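Local coordinates for angiopoietin-related protein 3 (Homo sapiens, PDB 6EUA) that raises plasma triglycerides by inhibiting lipoprotein lipase, and through its fibrinogen-like domain, the part described here, mediates endothelial cell adhesion, at residues A[101-107]-A[210-214]; A[124-130]-A[142-148]; A[163-169]-A[177-183]; A[22-27]-A[38-43]. One frame throughout, in Å; residues are numbered along the deposited sequence.

Interaction 1: A[101-107]-A[210-214]; sequences ELEDWKD and SIKST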
# COMPACT_ATOMS: atom_id res chain seq x y z
N GLU A 101 -12.84 11.23 -11.02
CA GLU A 101 -12.80 10.00 -11.79
C GLU A 101 -13.85 9.07 -11.22
O GLU A 101 -13.85 8.77 -10.02
CB GLU A 101 -11.42 9.34 -11.73
CG GLU A 101 -10.38 10.02 -12.59
CD GLU A 101 -9.14 9.17 -12.78
OE1 GLU A 101 -9.00 8.15 -12.07
OE2 GLU A 101 -8.30 9.54 -13.64
N LEU A 102 -14.78 8.65 -12.07
CA LEU A 102 -15.81 7.72 -11.68
C LEU A 102 -15.65 6.45 -12.50
O LEU A 102 -15.27 6.50 -13.68
CB LEU A 102 -17.21 8.33 -11.90
CG LEU A 102 -17.45 9.76 -11.42
CD1 LEU A 102 -18.75 10.30 -12.04
CD2 LEU A 102 -17.52 9.83 -9.91
N GLU A 103 -15.91 5.32 -11.88
CA GLU A 103 -15.96 4.05 -12.58
C GLU A 103 -17.31 3.43 -12.25
O GLU A 103 -17.70 3.37 -11.08
CB GLU A 103 -14.79 3.15 -12.16
CG GLU A 103 -15.05 1.67 -12.28
CD GLU A 103 -13.84 0.83 -11.89
OE1 GLU A 103 -12.93 0.66 -12.73
OE2 GLU A 103 -13.80 0.35 -10.74
N ASP A 104 -18.04 3.01 -13.28
CA ASP A 104 -19.37 2.45 -13.06
C ASP A 104 -19.24 0.96 -12.79
O ASP A 104 -18.13 0.41 -12.70
CB ASP A 104 -20.27 2.77 -14.24
CG ASP A 104 -19.72 2.28 -15.56
OD1 ASP A 104 -19.54 1.05 -15.71
OD2 ASP A 104 -19.47 3.12 -16.46
N TRP A 105 -20.37 0.26 -12.65
CA TRP A 105 -20.34 -1.18 -12.41
C TRP A 105 -19.94 -1.96 -13.66
O TRP A 105 -19.38 -3.05 -13.53
CB TRP A 105 -21.68 -1.65 -11.86
CG TRP A 105 -21.92 -1.04 -10.51
CD1 TRP A 105 -22.48 0.17 -10.25
CD2 TRP A 105 -21.54 -1.59 -9.24
NE1 TRP A 105 -22.49 0.41 -8.90
CE2 TRP A 105 -21.91 -0.65 -8.25
CE3 TRP A 105 -20.92 -2.78 -8.83
CZ2 TRP A 105 -21.70 -0.86 -6.89
CZ3 TRP A 105 -20.70 -2.99 -7.48
CH2 TRP A 105 -21.09 -2.04 -6.52
N LYS A 106 -20.19 -1.42 -14.85
CA LYS A 106 -19.69 -2.02 -16.09
C LYS A 106 -18.22 -1.73 -16.31
O LYS A 106 -17.69 -2.06 -17.38
CB LYS A 106 -20.50 -1.51 -17.29
CG LYS A 106 -22.02 -1.49 -17.10
CD LYS A 106 -22.56 -2.79 -16.51
CE LYS A 106 -23.92 -2.59 -15.83
NZ LYS A 106 -24.78 -3.82 -15.92
N ASP A 107 -17.56 -1.09 -15.35
CA ASP A 107 -16.13 -0.79 -15.35
C ASP A 107 -15.73 0.24 -16.40
O ASP A 107 -14.54 0.35 -16.73
CB ASP A 107 -15.30 -2.06 -15.51
CG ASP A 107 -15.53 -3.04 -14.39
OD1 ASP A 107 -15.46 -2.62 -13.22
OD2 ASP A 107 -15.81 -4.23 -14.68
N SER A 210 -24.63 5.18 -12.38
CA SER A 210 -24.37 4.32 -11.23
C SER A 210 -22.86 4.21 -11.02
O SER A 210 -22.14 3.79 -11.94
CB SER A 210 -24.99 2.94 -11.45
OG SER A 210 -24.86 2.11 -10.30
N ILE A 211 -22.37 4.60 -9.85
CA ILE A 211 -20.93 4.70 -9.59
C ILE A 211 -20.50 3.62 -8.60
O ILE A 211 -21.09 3.48 -7.52
CB ILE A 211 -20.55 6.10 -9.07
CG1 ILE A 211 -21.17 7.18 -9.95
CG2 ILE A 211 -19.03 6.25 -9.00
CD1 ILE A 211 -20.69 7.16 -11.39
N LYS A 212 -19.46 2.87 -8.96
CA LYS A 212 -18.89 1.83 -8.11
C LYS A 212 -17.68 2.32 -7.32
O LYS A 212 -17.45 1.87 -6.19
CB LYS A 212 -18.50 0.61 -8.95
CG LYS A 212 -17.60 -0.39 -8.23
CD LYS A 212 -17.40 -1.67 -9.01
CE LYS A 212 -16.52 -1.46 -10.22
NZ LYS A 212 -16.91 -2.36 -11.35
N SER A 213 -16.89 3.23 -7.89
CA SER A 213 -15.67 3.69 -7.25
C SER A 213 -15.41 5.12 -7.70
O SER A 213 -15.75 5.51 -8.82
CB SER A 213 -14.48 2.77 -7.57
OG SER A 213 -14.17 2.78 -8.95
N THR A 214 -14.83 5.92 -6.80
CA THR A 214 -14.57 7.33 -7.07
C THR A 214 -13.14 7.69 -6.69
O THR A 214 -12.56 7.11 -5.77
CB THR A 214 -15.54 8.28 -6.28
OG1 THR A 214 -15.29 8.19 -4.86
CG2 THR A 214 -17.00 7.93 -6.58
O HOH W 1 -12.62 6.14 -9.97

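Interaction 2: A[124-130]-A[142-148]; sequences NYTLHLV and ENKDLVF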
# COMPACT_ATOMS: atom_id res chain seq x y z
N ASN A 124 -16.85 27.75 6.09
CA ASN A 124 -17.27 26.35 6.00
C ASN A 124 -16.72 25.72 4.72
O ASN A 124 -17.41 24.96 4.04
CB ASN A 124 -18.79 26.20 6.08
CG ASN A 124 -19.34 26.47 7.47
OD1 ASN A 124 -18.75 26.07 8.48
ND2 ASN A 124 -20.47 27.17 7.52
N TYR A 125 -15.48 26.07 4.39
CA TYR A 125 -14.74 25.47 3.27
C TYR A 125 -15.51 25.61 1.95
O TYR A 125 -15.72 24.63 1.22
CB TYR A 125 -14.41 24.00 3.58
CG TYR A 125 -13.50 23.85 4.78
CD1 TYR A 125 -12.18 24.27 4.71
CD2 TYR A 125 -13.96 23.31 5.97
CE1 TYR A 125 -11.34 24.14 5.79
CE2 TYR A 125 -13.11 23.17 7.07
CZ TYR A 125 -11.80 23.60 6.97
OH TYR A 125 -10.92 23.48 8.03
N THR A 126 -15.92 26.84 1.65
CA THR A 126 -16.78 27.07 0.49
C THR A 126 -16.03 26.81 -0.81
O THR A 126 -14.92 27.30 -1.02
CB THR A 126 -17.31 28.50 0.52
OG1 THR A 126 -18.08 28.67 1.71
CG2 THR A 126 -18.19 28.75 -0.69
N LEU A 127 -16.65 26.02 -1.69
CA LEU A 127 -16.05 25.58 -2.93
C LEU A 127 -16.71 26.28 -4.11
O LEU A 127 -17.94 26.38 -4.18
CB LEU A 127 -16.21 24.07 -3.08
CG LEU A 127 -15.52 23.43 -4.28
CD1 LEU A 127 -14.03 23.37 -4.00
CD2 LEU A 127 -16.08 22.03 -4.51
N HIS A 128 -15.90 26.76 -5.05
CA HIS A 128 -16.38 27.44 -6.25
C HIS A 128 -15.75 26.77 -7.47
O HIS A 128 -14.53 26.86 -7.67
CB HIS A 128 -16.04 28.93 -6.20
CG HIS A 128 -16.56 29.72 -7.36
ND1 HIS A 128 -15.76 30.10 -8.42
CD2 HIS A 128 -17.79 30.21 -7.63
CE1 HIS A 128 -16.48 30.77 -9.30
NE2 HIS A 128 -17.71 30.86 -8.84
N LEU A 129 -16.56 26.09 -8.28
CA LEU A 129 -16.09 25.28 -9.40
C LEU A 129 -16.52 25.85 -10.74
O LEU A 129 -17.62 26.41 -10.88
CB LEU A 129 -16.60 23.84 -9.34
CG LEU A 129 -16.47 22.95 -8.11
CD1 LEU A 129 -17.37 21.73 -8.26
CD2 LEU A 129 -15.05 22.53 -7.96
N VAL A 130 -15.67 25.65 -11.75
CA VAL A 130 -16.01 25.89 -13.15
C VAL A 130 -15.51 24.69 -13.95
O VAL A 130 -14.34 24.34 -13.86
CB VAL A 130 -15.39 27.19 -13.69
CG1 VAL A 130 -15.67 27.33 -15.18
CG2 VAL A 130 -15.91 28.40 -12.92
N GLU A 142 -22.19 24.92 -11.19
CA GLU A 142 -21.01 25.72 -11.48
C GLU A 142 -21.24 27.19 -11.15
O GLU A 142 -22.37 27.68 -11.14
CB GLU A 142 -20.62 25.60 -12.96
CG GLU A 142 -20.29 24.21 -13.44
CD GLU A 142 -19.88 24.19 -14.90
OE1 GLU A 142 -19.00 25.00 -15.28
OE2 GLU A 142 -20.44 23.38 -15.68
N ASN A 143 -20.13 27.89 -10.87
CA ASN A 143 -20.13 29.34 -10.64
C ASN A 143 -20.99 29.74 -9.44
O ASN A 143 -21.56 30.83 -9.39
CB ASN A 143 -20.58 30.10 -11.89
CG ASN A 143 -19.49 30.14 -12.93
OD1 ASN A 143 -18.40 30.64 -12.68
ND2 ASN A 143 -19.78 29.60 -14.11
N LYS A 144 -21.09 28.83 -8.47
CA LYS A 144 -21.85 29.03 -7.25
C LYS A 144 -20.97 28.71 -6.05
O LYS A 144 -20.10 27.85 -6.12
CB LYS A 144 -23.11 28.14 -7.22
CG LYS A 144 -23.92 28.17 -8.51
CD LYS A 144 -25.05 29.16 -8.42
CE LYS A 144 -25.71 29.38 -9.78
NZ LYS A 144 -25.60 30.81 -10.21
N ASP A 145 -21.23 29.41 -4.95
CA ASP A 145 -20.57 29.13 -3.68
C ASP A 145 -21.20 27.89 -3.05
O ASP A 145 -22.37 27.91 -2.66
CB ASP A 145 -20.68 30.34 -2.74
CG ASP A 145 -19.87 31.53 -3.23
OD1 ASP A 145 -20.27 32.68 -2.95
OD2 ASP A 145 -18.84 31.31 -3.89
N LEU A 146 -20.43 26.81 -2.95
CA LEU A 146 -20.92 25.55 -2.40
C LEU A 146 -20.39 25.36 -0.99
O LEU A 146 -19.18 25.29 -0.78
CB LEU A 146 -20.49 24.38 -3.28
CG LEU A 146 -20.83 24.55 -4.75
CD1 LEU A 146 -20.04 23.56 -5.56
CD2 LEU A 146 -22.32 24.37 -4.95
N VAL A 147 -21.30 25.21 -0.03
CA VAL A 147 -20.97 25.12 1.38
C VAL A 147 -20.91 23.65 1.80
O VAL A 147 -21.81 22.87 1.47
CB VAL A 147 -22.00 25.88 2.23
CG1 VAL A 147 -21.73 25.67 3.71
CG2 VAL A 147 -22.00 27.34 1.87
N PHE A 148 -19.86 23.28 2.52
CA PHE A 148 -19.72 21.92 3.02
C PHE A 148 -20.58 21.70 4.26
O PHE A 148 -20.67 22.57 5.13
CB PHE A 148 -18.26 21.63 3.37
CG PHE A 148 -17.90 20.17 3.30
CD1 PHE A 148 -17.52 19.60 2.09
CD2 PHE A 148 -17.93 19.38 4.44
CE1 PHE A 148 -17.16 18.26 2.01
CE2 PHE A 148 -17.58 18.03 4.37
CZ PHE A 148 -17.18 17.47 3.16
O HOH W 2 -19.39 26.14 -8.01

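Interaction 3: A[163-169]-A[177-183]; sequences EGYSGGW and ENNLNGK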
# COMPACT_ATOMS: atom_id res chain seq x y z
N GLU A 163 -30.23 14.74 -0.81
CA GLU A 163 -29.12 13.82 -1.06
C GLU A 163 -27.95 14.02 -0.10
O GLU A 163 -27.00 13.22 -0.14
CB GLU A 163 -28.65 13.96 -2.51
CG GLU A 163 -29.21 12.90 -3.45
CD GLU A 163 -28.86 11.48 -3.01
OE1 GLU A 163 -29.77 10.63 -3.01
OE2 GLU A 163 -27.68 11.23 -2.67
N GLY A 164 -27.98 15.04 0.74
CA GLY A 164 -26.99 15.26 1.77
C GLY A 164 -27.30 14.60 3.10
O GLY A 164 -26.58 14.85 4.07
N TYR A 165 -28.33 13.75 3.17
CA TYR A 165 -28.67 13.11 4.43
C TYR A 165 -27.54 12.23 4.97
O TYR A 165 -27.53 11.93 6.17
CB TYR A 165 -29.96 12.30 4.30
CG TYR A 165 -29.79 10.93 3.68
CD1 TYR A 165 -29.73 10.77 2.30
CD2 TYR A 165 -29.70 9.80 4.48
CE1 TYR A 165 -29.57 9.51 1.74
CE2 TYR A 165 -29.53 8.55 3.93
CZ TYR A 165 -29.47 8.41 2.56
OH TYR A 165 -29.31 7.15 2.02
N SER A 166 -26.59 11.82 4.13
CA SER A 166 -25.47 11.01 4.59
C SER A 166 -24.17 11.52 3.98
O SER A 166 -24.09 11.73 2.77
CB SER A 166 -25.65 9.53 4.24
OG SER A 166 -24.60 8.76 4.79
N GLY A 167 -23.16 11.69 4.83
CA GLY A 167 -21.83 12.06 4.36
C GLY A 167 -21.63 13.56 4.31
O GLY A 167 -22.55 14.37 4.47
N GLY A 168 -20.36 13.94 4.11
CA GLY A 168 -19.97 15.34 4.04
C GLY A 168 -19.73 15.76 2.60
O GLY A 168 -18.96 15.12 1.88
N TRP A 169 -20.38 16.85 2.19
CA TRP A 169 -20.36 17.27 0.79
C TRP A 169 -20.65 18.76 0.68
O TRP A 169 -21.15 19.39 1.62
CB TRP A 169 -21.38 16.48 -0.06
CG TRP A 169 -21.12 16.53 -1.54
CD1 TRP A 169 -21.95 17.02 -2.54
CD2 TRP A 169 -19.94 16.06 -2.20
NE1 TRP A 169 -21.34 16.88 -3.76
CE2 TRP A 169 -20.11 16.30 -3.59
CE3 TRP A 169 -18.74 15.47 -1.76
CZ2 TRP A 169 -19.13 15.96 -4.53
CZ3 TRP A 169 -17.77 15.12 -2.71
CH2 TRP A 169 -17.98 15.37 -4.07
N GLU A 177 -28.17 15.13 -7.36
CA GLU A 177 -27.58 13.83 -7.07
C GLU A 177 -26.13 13.87 -7.54
O GLU A 177 -25.80 13.54 -8.68
CB GLU A 177 -28.36 12.71 -7.75
CG GLU A 177 -29.43 12.07 -6.89
CD GLU A 177 -30.48 11.33 -7.70
OE1 GLU A 177 -30.75 10.15 -7.39
OE2 GLU A 177 -31.04 11.92 -8.65
N ASN A 178 -25.24 14.30 -6.62
CA ASN A 178 -23.83 14.51 -6.93
C ASN A 178 -22.92 14.17 -5.74
O ASN A 178 -21.76 14.62 -5.72
CB ASN A 178 -23.60 15.96 -7.35
CG ASN A 178 -23.66 16.93 -6.15
OD1 ASN A 178 -24.29 16.65 -5.14
ND2 ASN A 178 -23.00 18.07 -6.28
N ASN A 179 -23.41 13.45 -4.74
CA ASN A 179 -22.70 13.29 -3.47
C ASN A 179 -21.80 12.07 -3.54
O ASN A 179 -22.17 10.97 -3.15
CB ASN A 179 -23.69 13.19 -2.32
CG ASN A 179 -23.01 13.16 -0.95
OD1 ASN A 179 -21.78 13.09 -0.84
ND2 ASN A 179 -23.82 13.22 0.11
N LEU A 180 -20.56 12.30 -3.97
CA LEU A 180 -19.57 11.23 -4.01
C LEU A 180 -19.17 10.74 -2.63
O LEU A 180 -18.58 9.66 -2.51
CB LEU A 180 -18.34 11.68 -4.78
CG LEU A 180 -18.59 12.18 -6.20
CD1 LEU A 180 -17.28 12.33 -6.93
CD2 LEU A 180 -19.54 11.24 -6.97
N ASN A 181 -19.48 11.51 -1.57
CA ASN A 181 -19.28 11.07 -0.20
C ASN A 181 -20.58 10.55 0.42
O ASN A 181 -20.69 10.46 1.65
CB ASN A 181 -18.69 12.21 0.64
CG ASN A 181 -17.23 12.52 0.28
OD1 ASN A 181 -16.57 11.76 -0.42
ND2 ASN A 181 -16.74 13.67 0.76
N GLY A 182 -21.54 10.19 -0.43
CA GLY A 182 -22.85 9.76 0.02
C GLY A 182 -22.87 8.31 0.48
O GLY A 182 -21.84 7.64 0.58
N LYS A 183 -24.07 7.83 0.78
CA LYS A 183 -24.24 6.48 1.29
C LYS A 183 -23.95 5.47 0.18
O LYS A 183 -24.55 5.54 -0.90
CB LYS A 183 -25.64 6.28 1.85
CG LYS A 183 -25.96 4.83 2.20
CD LYS A 183 -25.86 4.57 3.70
CE LYS A 183 -26.14 3.10 4.02
NZ LYS A 183 -24.99 2.20 3.69
O HOH W 3 -25.34 11.46 -4.94
O HOH W 4 -21.81 8.62 3.64

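Interaction 4: A[22-27]-A[38-43]; sequences HTSGMY and HVYCDV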
# COMPACT_ATOMS: atom_id res chain seq x y z
N HIS A 22 8.32 9.71 -9.91
CA HIS A 22 7.31 9.68 -10.96
C HIS A 22 6.33 8.53 -10.80
O HIS A 22 5.46 8.35 -11.65
CB HIS A 22 7.98 9.63 -12.33
CG HIS A 22 8.68 10.90 -12.69
ND1 HIS A 22 9.33 11.08 -13.89
CD2 HIS A 22 8.81 12.06 -12.02
CE1 HIS A 22 9.85 12.29 -13.93
NE2 HIS A 22 9.55 12.91 -12.81
N THR A 23 6.42 7.79 -9.70
CA THR A 23 5.51 6.68 -9.44
C THR A 23 4.48 7.08 -8.39
O THR A 23 4.79 7.83 -7.46
CB THR A 23 6.29 5.46 -8.95
OG1 THR A 23 7.19 5.87 -7.91
CG2 THR A 23 7.10 4.85 -10.09
N SER A 24 3.27 6.54 -8.53
CA SER A 24 2.20 6.78 -7.57
C SER A 24 2.47 6.05 -6.26
O SER A 24 3.09 4.98 -6.24
CB SER A 24 0.85 6.30 -8.12
OG SER A 24 0.36 7.10 -9.17
N GLY A 25 1.97 6.61 -5.17
CA GLY A 25 2.16 6.03 -3.86
C GLY A 25 2.06 7.08 -2.76
O GLY A 25 1.76 8.25 -3.01
N MET A 26 2.35 6.62 -1.54
CA MET A 26 2.19 7.41 -0.32
C MET A 26 3.46 8.21 -0.04
O MET A 26 4.56 7.65 -0.03
CB MET A 26 1.87 6.47 0.86
CG MET A 26 1.64 7.16 2.24
SD MET A 26 1.27 6.03 3.62
CE MET A 26 2.67 4.92 3.55
N TYR A 27 3.30 9.51 0.21
CA TYR A 27 4.44 10.41 0.41
C TYR A 27 4.13 11.40 1.52
O TYR A 27 2.98 11.78 1.73
CB TYR A 27 4.78 11.19 -0.87
CG TYR A 27 5.24 10.36 -2.06
CD1 TYR A 27 6.57 9.99 -2.20
CD2 TYR A 27 4.35 9.98 -3.06
CE1 TYR A 27 7.00 9.24 -3.28
CE2 TYR A 27 4.77 9.23 -4.15
CZ TYR A 27 6.10 8.86 -4.26
OH TYR A 27 6.52 8.11 -5.34
N HIS A 38 0.84 12.88 5.44
CA HIS A 38 1.04 11.96 4.32
C HIS A 38 -0.13 12.04 3.35
O HIS A 38 -1.29 12.16 3.77
CB HIS A 38 1.21 10.52 4.81
CG HIS A 38 2.47 10.33 5.59
ND1 HIS A 38 3.60 9.74 5.05
CD2 HIS A 38 2.79 10.69 6.85
CE1 HIS A 38 4.55 9.73 5.96
NE2 HIS A 38 4.09 10.30 7.07
N VAL A 39 0.19 11.94 2.06
CA VAL A 39 -0.80 11.95 1.00
C VAL A 39 -0.52 10.78 0.07
O VAL A 39 0.58 10.20 0.07
CB VAL A 39 -0.79 13.27 0.20
CG1 VAL A 39 -1.29 14.42 1.05
CG2 VAL A 39 0.61 13.55 -0.40
N TYR A 40 -1.52 10.43 -0.72
CA TYR A 40 -1.33 9.54 -1.86
C TYR A 40 -1.14 10.42 -3.10
O TYR A 40 -2.03 11.21 -3.44
CB TYR A 40 -2.50 8.57 -2.05
CG TYR A 40 -2.18 7.52 -3.08
CD1 TYR A 40 -2.43 7.75 -4.44
CD2 TYR A 40 -1.60 6.32 -2.72
CE1 TYR A 40 -2.11 6.79 -5.39
CE2 TYR A 40 -1.28 5.35 -3.66
CZ TYR A 40 -1.54 5.59 -4.99
OH TYR A 40 -1.21 4.64 -5.92
N CYS A 41 0.03 10.32 -3.73
CA CYS A 41 0.29 11.04 -4.97
C CYS A 41 -0.06 10.12 -6.12
O CYS A 41 0.43 8.98 -6.19
CB CYS A 41 1.75 11.51 -5.07
SG CYS A 41 2.26 12.78 -3.85
N ASP A 42 -0.90 10.60 -7.03
CA ASP A 42 -1.43 9.78 -8.12
C ASP A 42 -1.03 10.43 -9.44
O ASP A 42 -1.54 11.50 -9.79
CB ASP A 42 -2.94 9.64 -7.99
CG ASP A 42 -3.48 8.40 -8.68
OD1 ASP A 42 -2.68 7.61 -9.23
OD2 ASP A 42 -4.72 8.22 -8.65
N VAL A 43 -0.12 9.79 -10.15
CA VAL A 43 0.36 10.25 -11.45
C VAL A 43 -0.55 9.64 -12.50
O VAL A 43 -0.72 8.41 -12.55
CB VAL A 43 1.82 9.85 -11.68
CG1 VAL A 43 2.34 10.38 -13.03
CG2 VAL A 43 2.68 10.35 -10.53
O HOH W 5 0.92 5.97 -11.97

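Interaction 1: A[101-107]-A[210-214]
A classic beta bulge marks this antiparallel strand pairing on strand 96-104. Lys212 and Ser213 both face Glu103. Glu103 N donates to Ser213 O at 3.1 Å. Glu103 O accepts from Lys212 N at 2.8 Å and from Ser213 N at 3.3 Å. The side chains repeat the link, with Ser213 OG donating to Glu103 OE2 at 3.0 Å. Beyond the bulge the chain makes a type I turn from Asp104 to Asp107. Lys212 reaches into this turn. Lys212 NZ forms a very short salt bridge, 2.4 Å, with OD1 of the poorly ordered Asp107. Lys212 CB also makes a CH-pi contact over the Trp105 five-membered ring, 3.8 Å from its centroid. On the buried side, Leu102 CB meets Ile211 CD1 at 3.7 Å. The second segment turns a corner at Lys212. Before the corner, strand 208-211 pairs with strand 199-202, whose Leu199 and Trp201 cover the apolar side; after it, strand 213-220 lies between strands 96-104 and 47-55 in the main sheet.

Interaction 2: A[124-130]-A[142-148]
Asn124 begins the segment, and its O accepts a weak hydrogen bond from Phe148 N at 3.3 Å. Asn124 CB rests 3.8 Å from Val147 CG1. Tyr125 turns its ring away from 142-148, and its OH bonds to Glu85 and Lys70. Thr126 CA makes a CA-H...O contact of 3.2 Å with Leu146 O. Leu127 forms the single antiparallel bridge. Leu127 N donates to Leu146 O, and Leu146 N to Leu127 O, both at 2.8 Å. His128 NE2 lies 3.4 Å from Asn143 CA. A water accepts from Leu129 N at 2.8 Å and lies 2.6 Å from Lys144 O, so it can bridge where no direct bond does. Leu129 O accepts directly from Asn143 N at 2.9 Å. Val130 CG2 lies 3.4 Å from Asn143 OD1. Leu127 and Leu146 pack on Trp170, and Leu129 CD1 meets Leu146 CD1 at 4.2 Å. The bonds joining strand 127-134 of the main sheet to the lead-in of strand 147-149 in this fibrinogen-like domain are therefore backbone ones, little dependent on side-chain identity.

Interaction 3: A[163-169]-A[177-183]
Apart from Trp169, where strand 169-171 begins, the two segments are loop, yet ten of the fourteen touching residues are buried, and asparagine side chains do much of the bonding. The two loops of the fibrinogen C-terminal domain lie on either side of the short strand 169-171 along the chain. Asn179 is the centre of an inverse gamma turn and also starts a type I turn that ends at Gly182. Asn179 ND2 donates to Glu163 O at 3.2 Å and, weakly, to Ser166 O at 3.1 Å. Asn181 ND2 donates to Gly168 O at 2.9 Å, and its OD1 is held by Gln53. Gly167 fits where a side chain could not: its backbone angles alone call for glycine, and a CB would clash with Asn181 O. Gly167 CA instead makes a CA-H...O contact with Asn181 O at 3.3 Å. Two waters bridge the segments. One accepts from Asn179 N at 2.8 Å and lies 3.3 Å from OE2 of the poorly ordered Glu163. The other donates to Asn181 O at 2.9 Å and bonds to Ser166 OG at 3.0 Å. Arg55 of the main sheet bonds to the carbonyls of Leu180 and Gly182. Trp169 CH2 packs on Leu180 CB at 3.8 Å, and Asn179 CA lies 3.8 Å from the centroid of the Trp169 five-membered ring, in a CH-pi contact over the face.

Interaction 4: A[22-27]-A[38-43]
This is the pairing of a beta hairpin, strands 25-29 and 37-44, at an edge of the main antiparallel sheet. Two hydrogen-bonded pairs flank a non-hydrogen-bonded one, Met26 with Tyr40. Gly25 N donates to Cys41 O at 3.0 Å, and Cys41 N to Gly25 O at 2.8 Å. Tyr27 N donates to Val39 O and Val39 N to Tyr27 O, both at 2.8 Å. Beyond the Gly25-Cys41 pair, Ser24 OG accepts from Val43 N at 2.9 Å. The backbone angles at Gly25 call for glycine, and the Tyr40 ring lays one face over Gly25 N. The side chains of Tyr27, Val39 and Cys41 lie on the face of the sheet away from Met26 and Tyr40. Tyr27 CD2 touches Cys41 SG at 3.6 Å, a Cys sulfur-aromatic contact. Helix 13-18 covers this side, and Cys41 is disulfide-bonded to Cys13. Two other subunits reach the hairpin. Arg75 of the second subunit binds Asp42 and Tyr40, and Met26 packs on Met26 of the third. Asp42 also has a salt bridge to Lys215 of its own chain. A hairpin tied by a disulfide to the preceding helix is characteristic of the N-terminal part of fibrinogen C-terminal domains.

How the interactions relate
All four contacts lie in one fibrinogen C-terminal domain. Interaction 4 comes first along the chain. Interaction 1 then spans a long stretch that contains interaction 2 and, after it, interaction 3. Interactions 1, 2 and 4 all reach the main antiparallel sheet. Interaction 4 lies on the opposite side of the chain's centre from interactions 2 and 3, with centres about 27 and 26 Å away. Interaction 3 touches two others: Leu180 packs on Leu102 and Thr214 of interaction 1, and Phe148 of interaction 2 packs on Gly168 and Trp169. Segments 163-169 and 177-183 are thereby packed between strand 96-104 of the main sheet and the segment around Phe148, while the hairpin of interaction 4 meets neighbouring subunits.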